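Local coordinates for protein enoyl-CoA hydratase (Thermus thermophilus, PDB 1WZ8) that probably catalyses the reversible addition of water to the double bond of enoyl-CoA thioesters, as a hexameric member of the crotonase family, at residues A[154-159]-A[167-172]. Numbering follows the deposited sequence.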
loop_
_atom_site.group_PDB
_atom_site.type_symbol
_atom_site.label_atom_id
_atom_site.label_comp_id
_atom_site.label_asym_id
_atom_site.label_seq_id
_atom_site.Cartn_x
_atom_site.Cartn_y
_atom_site.Cartn_z
ATOM N N LEU A 154 4.227 -7.714 -12.349
ATOM C CA LEU A 154 4.846 -6.493 -11.830
ATOM C C LEU A 154 4.663 -5.320 -12.793
ATOM O O LEU A 154 4.322 -4.199 -12.388
ATOM C CB LEU A 154 6.352 -6.687 -11.610
ATOM C CG LEU A 154 7.075 -5.439 -11.077
ATOM C CD1 LEU A 154 6.676 -5.225 -9.626
ATOM C CD2 LEU A 154 8.585 -5.597 -11.187
ATOM N N LEU A 155 4.874 -5.593 -14.075
ATOM C CA LEU A 155 4.836 -4.560 -15.097
ATOM C C LEU A 155 3.565 -4.263 -15.892
ATOM O O LEU A 155 3.203 -3.095 -16.044
ATOM C CB LEU A 155 5.984 -4.819 -16.086
ATOM C CG LEU A 155 7.368 -5.122 -15.481
ATOM C CD1 LEU A 155 8.372 -5.423 -16.591
ATOM C CD2 LEU A 155 7.837 -3.944 -14.642
ATOM N N TRP A 156 2.881 -5.288 -16.398
ATOM C CA TRP A 156 1.703 -5.050 -17.241
ATOM C C TRP A 156 0.546 -4.169 -16.755
ATOM O O TRP A 156 0.075 -3.310 -17.502
ATOM C CB TRP A 156 1.128 -6.383 -17.740
ATOM C CG TRP A 156 1.955 -7.023 -18.818
ATOM C CD1 TRP A 156 3.268 -7.399 -18.731
ATOM C CD2 TRP A 156 1.520 -7.384 -20.136
ATOM N NE1 TRP A 156 3.673 -7.972 -19.915
ATOM C CE2 TRP A 156 2.621 -7.976 -20.792
ATOM C CE3 TRP A 156 0.307 -7.264 -20.824
ATOM C CZ2 TRP A 156 2.545 -8.449 -22.108
ATOM C CZ3 TRP A 156 0.232 -7.734 -22.135
ATOM C CH2 TRP A 156 1.347 -8.319 -22.760
ATOM N N PRO A 157 0.068 -4.360 -15.517
ATOM C CA PRO A 157 -1.044 -3.503 -15.089
ATOM C C PRO A 157 -0.789 -2.006 -15.226
ATOM O O PRO A 157 -1.679 -1.258 -15.649
ATOM C CB PRO A 157 -1.265 -3.924 -13.638
ATOM C CG PRO A 157 -0.895 -5.384 -13.665
ATOM C CD PRO A 157 0.383 -5.364 -14.485
ATOM N N LEU A 158 0.413 -1.567 -14.857
ATOM C CA LEU A 158 0.756 -0.149 -14.934
ATOM C C LEU A 158 1.210 0.287 -16.319
ATOM O O LEU A 158 1.558 1.448 -16.525
ATOM C CB LEU A 158 1.836 0.207 -13.910
ATOM C CG LEU A 158 1.397 0.311 -12.449
ATOM C CD1 LEU A 158 2.590 0.710 -11.587
ATOM C CD2 LEU A 158 0.275 1.338 -12.316
ATOM N N LEU A 159 1.203 -0.643 -17.269
ATOM C CA LEU A 159 1.598 -0.317 -18.632
ATOM C C LEU A 159 0.386 -0.239 -19.553
ATOM O O LEU A 159 0.195 0.759 -20.255
ATOM C CB LEU A 159 2.581 -1.363 -19.182
ATOM C CG LEU A 159 4.013 -1.355 -18.636
ATOM C CD1 LEU A 159 4.794 -2.495 -19.265
ATOM C CD2 LEU A 159 4.693 -0.026 -18.946
ATOM N N TYR A 167 -6.266 -10.134 -20.949
ATOM C CA TYR A 167 -6.551 -10.680 -22.268
ATOM C C TYR A 167 -5.316 -11.300 -22.928
ATOM O O TYR A 167 -5.361 -12.434 -23.405
ATOM C CB TYR A 167 -7.115 -9.588 -23.174
ATOM C CG TYR A 167 -7.444 -10.068 -24.566
ATOM C CD1 TYR A 167 -8.567 -10.859 -24.805
ATOM C CD2 TYR A 167 -6.631 -9.732 -25.647
ATOM C CE1 TYR A 167 -8.877 -11.298 -26.093
ATOM C CE2 TYR A 167 -6.930 -10.169 -26.935
ATOM C CZ TYR A 167 -8.053 -10.949 -27.150
ATOM O OH TYR A 167 -8.357 -11.367 -28.426
ATOM N N HIS A 168 -4.211 -10.565 -22.946
ATOM C CA HIS A 168 -3.000 -11.073 -23.580
ATOM C C HIS A 168 -2.232 -12.108 -22.770
ATOM O O HIS A 168 -1.607 -13.000 -23.344
ATOM C CB HIS A 168 -2.085 -9.904 -23.968
ATOM C CG HIS A 168 -2.611 -9.101 -25.119
ATOM N ND1 HIS A 168 -2.576 -9.558 -26.420
ATOM C CD2 HIS A 168 -3.272 -7.919 -25.155
ATOM C CE1 HIS A 168 -3.197 -8.696 -27.205
ATOM N NE2 HIS A 168 -3.631 -7.693 -26.462
ATOM N N LEU A 169 -2.293 -12.005 -21.446
ATOM C CA LEU A 169 -1.582 -12.938 -20.587
ATOM C C LEU A 169 -2.314 -14.267 -20.377
ATOM O O LEU A 169 -1.686 -15.326 -20.371
ATOM C CB LEU A 169 -1.288 -12.283 -19.231
ATOM C CG LEU A 169 -0.385 -11.041 -19.261
ATOM C CD1 LEU A 169 -0.357 -10.405 -17.875
ATOM C CD2 LEU A 169 1.024 -11.416 -19.714
ATOM N N LEU A 170 -3.632 -14.217 -20.212
ATOM C CA LEU A 170 -4.403 -15.439 -19.992
ATOM C C LEU A 170 -4.650 -16.250 -21.262
ATOM O O LEU A 170 -4.740 -17.478 -21.207
ATOM C CB LEU A 170 -5.747 -15.112 -19.337
ATOM C CG LEU A 170 -5.758 -14.503 -17.931
ATOM C CD1 LEU A 170 -7.199 -14.277 -17.505
ATOM C CD2 LEU A 170 -5.060 -15.434 -16.946
ATOM N N LEU A 171 -4.759 -15.572 -22.401
ATOM C CA LEU A 171 -5.022 -16.251 -23.670
ATOM C C LEU A 171 -3.770 -16.521 -24.488
ATOM O O LEU A 171 -3.820 -17.205 -25.513
ATOM C CB LEU A 171 -6.003 -15.432 -24.510
ATOM C CG LEU A 171 -7.462 -15.451 -24.059
ATOM C CD1 LEU A 171 -8.264 -14.468 -24.887
ATOM C CD2 LEU A 171 -8.024 -16.861 -24.211
ATOM N N ASN A 172 -2.647 -15.984 -24.031
ATOM C CA ASN A 172 -1.394 -16.172 -24.732
ATOM C C ASN A 172 -1.495 -15.541 -26.118
ATOM O O ASN A 172 -0.956 -16.063 -27.094
ATOM C CB ASN A 172 -1.090 -17.664 -24.846
ATOM C CG ASN A 172 0.385 -17.949 -24.886
ATOM O OD1 ASN A 172 1.080 -17.853 -23.874
ATOM N ND2 ASN A 172 0.877 -18.305 -26.065
#
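Trp156, at the junction between helices 152-155 and 157-160, faces Leu169 of helix 162-171, and their CA atoms, 9.2 Å apart, are the nearest pair across the two segments. The gap is filled by the indole from one side and the Leu169 side chain from the other. Leu169 puts its CD2 methyl almost squarely over one face, 4.0 Å from the centroid of the six-membered ring and only 12° off its normal, a clear CH-pi contact. Its closest ring atom is Trp156 CE2, at 3.9 Å from Leu169 CD2, while Leu169 CG hangs over the CE3 side. At the far end of the indole, His168 CB comes obliquely to within 3.7 Å of Trp156 CZ3, the two side chains crossing at about a right angle. This methylene, not the imidazole, makes the closest approach; one imidazole face is covered by Tyr167 CD2. Trp156 NE1 and His168 ND1 bond to residues outside the two segments: NE1 to His151 NE2, ND1 to Glu173 O. Leu120 and Leu124 of helix 118-125, with Leu175 and Leu185, also pack on the tryptophan, in a helical part of the crotonase fold where neighbouring subunits of the hexamer cover Pro157 and Leu171. Between segments 154-159 and 167-172 the contact is thus purely apolar and CH-pi, and the hydrogen bond to His151, with the surrounding leucines, would limit rotation of the indole.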